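Local atomic coordinates of similar to N-acetyltransferase (Staphylococcus aureus subsp. aureus, PDB entry 4MBU), a protein that probably transfers an acetyl group from acetyl-coenzyme A to an amine acceptor, as a member of the Gcn5-related N-acetyltransferase (GNAT) family. Residues 16-21 / 35-41. Residues are numbered along the deposited sequence; the frame is centred on the assembly and turned at random.
Sequences ILAIYN and PQTIDER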
ATOM      1  N   ILE A  16      17.140 -25.634  -8.865  1.00 16.85           N
ATOM      2  CA  ILE A  16      16.946 -24.189  -8.794  1.00 19.99           C
ATOM      3  C   ILE A  16      16.375 -23.723 -10.125  1.00 20.09           C
ATOM      4  O   ILE A  16      15.348 -23.025 -10.161  1.00 18.16           O
ATOM      5  CB  ILE A  16      18.257 -23.445  -8.411  1.00 18.13           C
ATOM      6  CG1 ILE A  16      18.507 -23.589  -6.901  1.00 15.37           C
ATOM      7  CG2 ILE A  16      18.193 -21.967  -8.799  1.00 15.45           C
ATOM      8  CD1 ILE A  16      19.904 -23.181  -6.440  1.00 10.57           C
ATOM      9  N   LEU A  17      16.977 -24.189 -11.219  1.00 22.97           N
ATOM     10  CA  LEU A  17      16.543 -23.745 -12.543  1.00 22.89           C
ATOM     11  C   LEU A  17      15.051 -24.009 -12.708  1.00 23.99           C
ATOM     12  O   LEU A  17      14.291 -23.102 -13.078  1.00 25.98           O
ATOM     13  CB  LEU A  17      17.348 -24.433 -13.651  1.00 23.46           C
ATOM     14  CG  LEU A  17      17.035 -24.007 -15.092  1.00 22.94           C
ATOM     15  CD1 LEU A  17      17.338 -22.553 -15.304  1.00 18.66           C
ATOM     16  CD2 LEU A  17      17.810 -24.846 -16.090  1.00 24.44           C
ATOM     17  N   ALA A  18      14.621 -25.218 -12.349  1.00 25.23           N
ATOM     18  CA  ALA A  18      13.235 -25.602 -12.588  1.00 26.33           C
ATOM     19  C   ALA A  18      12.339 -24.613 -11.872  1.00 22.22           C
ATOM     20  O   ALA A  18      11.429 -24.022 -12.481  1.00 25.64           O
ATOM     21  CB  ALA A  18      12.972 -27.020 -12.105  1.00 24.58           C
ATOM     22  N   ILE A  19      12.654 -24.379 -10.597  1.00 17.78           N
ATOM     23  CA  ILE A  19      11.825 -23.514  -9.770  1.00 17.57           C
ATOM     24  C   ILE A  19      11.715 -22.155 -10.467  1.00 19.08           C
ATOM     25  O   ILE A  19      10.607 -21.663 -10.724  1.00 18.38           O
ATOM     26  CB  ILE A  19      12.410 -23.368  -8.339  1.00 14.85           C
ATOM     27  CG1 ILE A  19      12.443 -24.724  -7.628  1.00 12.67           C
ATOM     28  CG2 ILE A  19      11.601 -22.383  -7.521  1.00 14.06           C
ATOM     29  CD1 ILE A  19      13.066 -24.653  -6.218  1.00 13.16           C
ATOM     30  N   TYR A  20      12.869 -21.611 -10.860  1.00 20.33           N
ATOM     31  CA  TYR A  20      12.926 -20.280 -11.453  1.00 18.38           C
ATOM     32  C   TYR A  20      12.088 -20.277 -12.712  1.00 16.32           C
ATOM     33  O   TYR A  20      11.245 -19.399 -12.896  1.00 17.92           O
ATOM     34  CB  TYR A  20      14.370 -19.902 -11.775  1.00 12.53           C
ATOM     35  CG  TYR A  20      14.603 -18.449 -12.158  1.00 13.88           C
ATOM     36  CD1 TYR A  20      14.508 -17.432 -11.214  1.00 13.99           C
ATOM     37  CD2 TYR A  20      14.976 -18.104 -13.454  1.00 14.63           C
ATOM     38  CE1 TYR A  20      14.762 -16.104 -11.562  1.00 15.23           C
ATOM     39  CE2 TYR A  20      15.232 -16.797 -13.810  1.00 16.13           C
ATOM     40  CZ  TYR A  20      15.120 -15.799 -12.862  1.00 18.64           C
ATOM     41  OH  TYR A  20      15.379 -14.502 -13.228  1.00 20.19           O
ATOM     42  N   ASN A  21      12.272 -21.293 -13.551  1.00 16.12           N
ATOM     43  CA  ASN A  21      11.573 -21.282 -14.831  1.00 20.85           C
ATOM     44  C   ASN A  21      10.069 -21.417 -14.651  1.00 19.58           C
ATOM     45  O   ASN A  21       9.303 -20.825 -15.415  1.00 16.20           O
ATOM     46  CB  ASN A  21      12.121 -22.341 -15.791  1.00 24.43           C
ATOM     47  CG  ASN A  21      13.381 -21.886 -16.491  1.00 23.68           C
ATOM     48  OD1 ASN A  21      13.656 -20.685 -16.574  1.00 22.80           O
ATOM     49  ND2 ASN A  21      14.153 -22.841 -17.012  1.00 20.00           N
ATOM     50  N   PRO A  35      12.133 -18.873 -20.635  1.00 24.84           N
ATOM     51  CA  PRO A  35      12.800 -19.732 -19.649  1.00 24.92           C
ATOM     52  C   PRO A  35      14.311 -19.531 -19.705  1.00 27.37           C
ATOM     53  O   PRO A  35      14.863 -19.298 -20.786  1.00 26.43           O
ATOM     54  CB  PRO A  35      12.444 -21.146 -20.115  1.00 26.38           C
ATOM     55  CG  PRO A  35      11.181 -20.983 -20.893  1.00 27.43           C
ATOM     56  CD  PRO A  35      11.298 -19.646 -21.572  1.00 27.71           C
ATOM     57  N   GLN A  36      14.959 -19.590 -18.546  1.00 27.06           N
ATOM     58  CA  GLN A  36      16.404 -19.451 -18.447  1.00 27.89           C
ATOM     59  C   GLN A  36      17.044 -20.789 -18.813  1.00 29.48           C
ATOM     60  O   GLN A  36      16.437 -21.846 -18.625  1.00 29.04           O
ATOM     61  CB  GLN A  36      16.778 -19.068 -17.010  1.00 33.42           C
ATOM     62  CG  GLN A  36      18.247 -18.726 -16.788  1.00 33.92           C
ATOM     63  CD  GLN A  36      18.544 -18.342 -15.350  1.00 34.08           C
ATOM     64  OE1 GLN A  36      18.158 -19.046 -14.414  1.00 34.96           O
ATOM     65  NE2 GLN A  36      19.235 -17.220 -15.166  1.00 31.67           N
ATOM     66  N   THR A  37      18.261 -20.748 -19.344  1.00 28.12           N
ATOM     67  CA  THR A  37      18.985 -21.974 -19.682  1.00 33.37           C
ATOM     68  C   THR A  37      19.897 -22.395 -18.531  1.00 35.07           C
ATOM     69  O   THR A  37      20.180 -21.603 -17.627  1.00 34.80           O
ATOM     70  CB  THR A  37      19.827 -21.813 -20.962  1.00 31.93           C
ATOM     71  OG1 THR A  37      20.864 -20.850 -20.734  1.00 33.87           O
ATOM     72  CG2 THR A  37      18.956 -21.364 -22.133  1.00 30.40           C
ATOM     73  N   ILE A  38      20.370 -23.635 -18.566  1.00 31.30           N
ATOM     74  CA  ILE A  38      21.227 -24.129 -17.492  1.00 32.84           C
ATOM     75  C   ILE A  38      22.601 -23.434 -17.468  1.00 32.84           C
ATOM     76  O   ILE A  38      23.182 -23.233 -16.397  1.00 30.63           O
ATOM     77  CB  ILE A  38      21.349 -25.671 -17.537  1.00 38.19           C
ATOM     78  CG1 ILE A  38      22.252 -26.189 -16.408  1.00 35.67           C
ATOM     79  CG2 ILE A  38      21.818 -26.130 -18.918  1.00 39.72           C
ATOM     80  CD1 ILE A  38      21.663 -25.987 -15.018  1.00 30.46           C
ATOM     81  N   ASP A  39      23.100 -23.038 -18.638  1.00 33.49           N
ATOM     82  CA  ASP A  39      24.367 -22.309 -18.716  1.00 37.42           C
ATOM     83  C   ASP A  39      24.251 -20.906 -18.116  1.00 32.61           C
ATOM     84  O   ASP A  39      25.175 -20.420 -17.458  1.00 29.59           O
ATOM     85  CB  ASP A  39      24.852 -22.204 -20.168  1.00 45.64           C
ATOM     86  CG  ASP A  39      25.157 -23.558 -20.789  1.00 52.64           C
ATOM     87  OD1 ASP A  39      25.296 -24.549 -20.040  1.00 54.42           O
ATOM     88  OD2 ASP A  39      25.264 -23.619 -22.035  1.00 54.49           O
ATOM     89  N   GLU A  40      23.119 -20.255 -18.366  1.00 27.91           N
ATOM     90  CA  GLU A  40      22.854 -18.945 -17.786  1.00 29.22           C
ATOM     91  C   GLU A  40      22.810 -19.055 -16.263  1.00 22.20           C
ATOM     92  O   GLU A  40      23.380 -18.225 -15.548  1.00 19.52           O
ATOM     93  CB  GLU A  40      21.543 -18.370 -18.344  1.00 33.52           C
ATOM     94  CG  GLU A  40      21.679 -17.797 -19.755  1.00 34.65           C
ATOM     95  CD  GLU A  40      20.350 -17.660 -20.479  1.00 36.75           C
ATOM     96  OE1 GLU A  40      19.375 -18.327 -20.079  1.00 31.69           O
ATOM     97  OE2 GLU A  40      20.284 -16.887 -21.460  1.00 44.32           O
ATOM     98  N   ARG A  41      22.159 -20.104 -15.774  1.00 18.33           N
ATOM     99  CA  ARG A  41      22.056 -20.333 -14.340  1.00 23.14           C
ATOM    100  C   ARG A  41      23.432 -20.636 -13.717  1.00 30.65           C
ATOM    101  O   ARG A  41      23.754 -20.147 -12.623  1.00 35.12           O
ATOM    102  CB  ARG A  41      21.029 -21.434 -14.055  1.00 21.64           C
ATOM    103  CG  ARG A  41      20.817 -21.769 -12.587  1.00 27.19           C
ATOM    104  CD  ARG A  41      20.513 -20.546 -11.725  1.00 27.34           C
ATOM    105  NE  ARG A  41      19.329 -19.795 -12.140  1.00 23.91           N
ATOM    106  CZ  ARG A  41      18.730 -18.873 -11.388  1.00 25.06           C
ATOM    107  NH1 ARG A  41      19.195 -18.598 -10.177  1.00 20.94           N
ATOM    108  NH2 ARG A  41      17.666 -18.219 -11.843  1.00 25.32           N
TER
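In the N-terminal half of this GNAT fold, the first two helices, 13-26 and 38-50, meet where the loop leading into the second runs alongside the first, antiparallel. N21 fastens that loop by bonding both backbone groups of Q36: N of Q36 donates to OD1 of N21 at 2.6 Å, and ND2 of N21 donates to O of Q36 at 3.0 Å, much as a neighbouring strand would. A capping box then starts helix 38-50. N of T37 donates to OE1 of E40 at 2.8 Å, and N of E40 returns a weak bond to OG1 of T37 at 3.3 Å. One turn into the helix, R41 reaches back toward helix 13-26. Its guanidinium lies over the face of the Y20 ring, a cation-pi contact with CZ of R41 4.4 Å from the ring centroid, while NE and NH2 of R41 each donate to OE1 of Q36 at 2.7 Å, fixing the group in place. I16 covers a face of the guanidinium through CG2, 3.8 Å from NH1 of R41. L17 fills the angle between loop and helix, its CD1 3.5 Å from O of Q36 and its CD2 3.9 Å from CB of I38. Beneath, I16 and R41 rest on F67 of strand 63-72; R41 also makes a cation-pi contact with W44, and Y20 meets Y88 of strand 82-89 edge-to-face and packs on W76 of a second subunit.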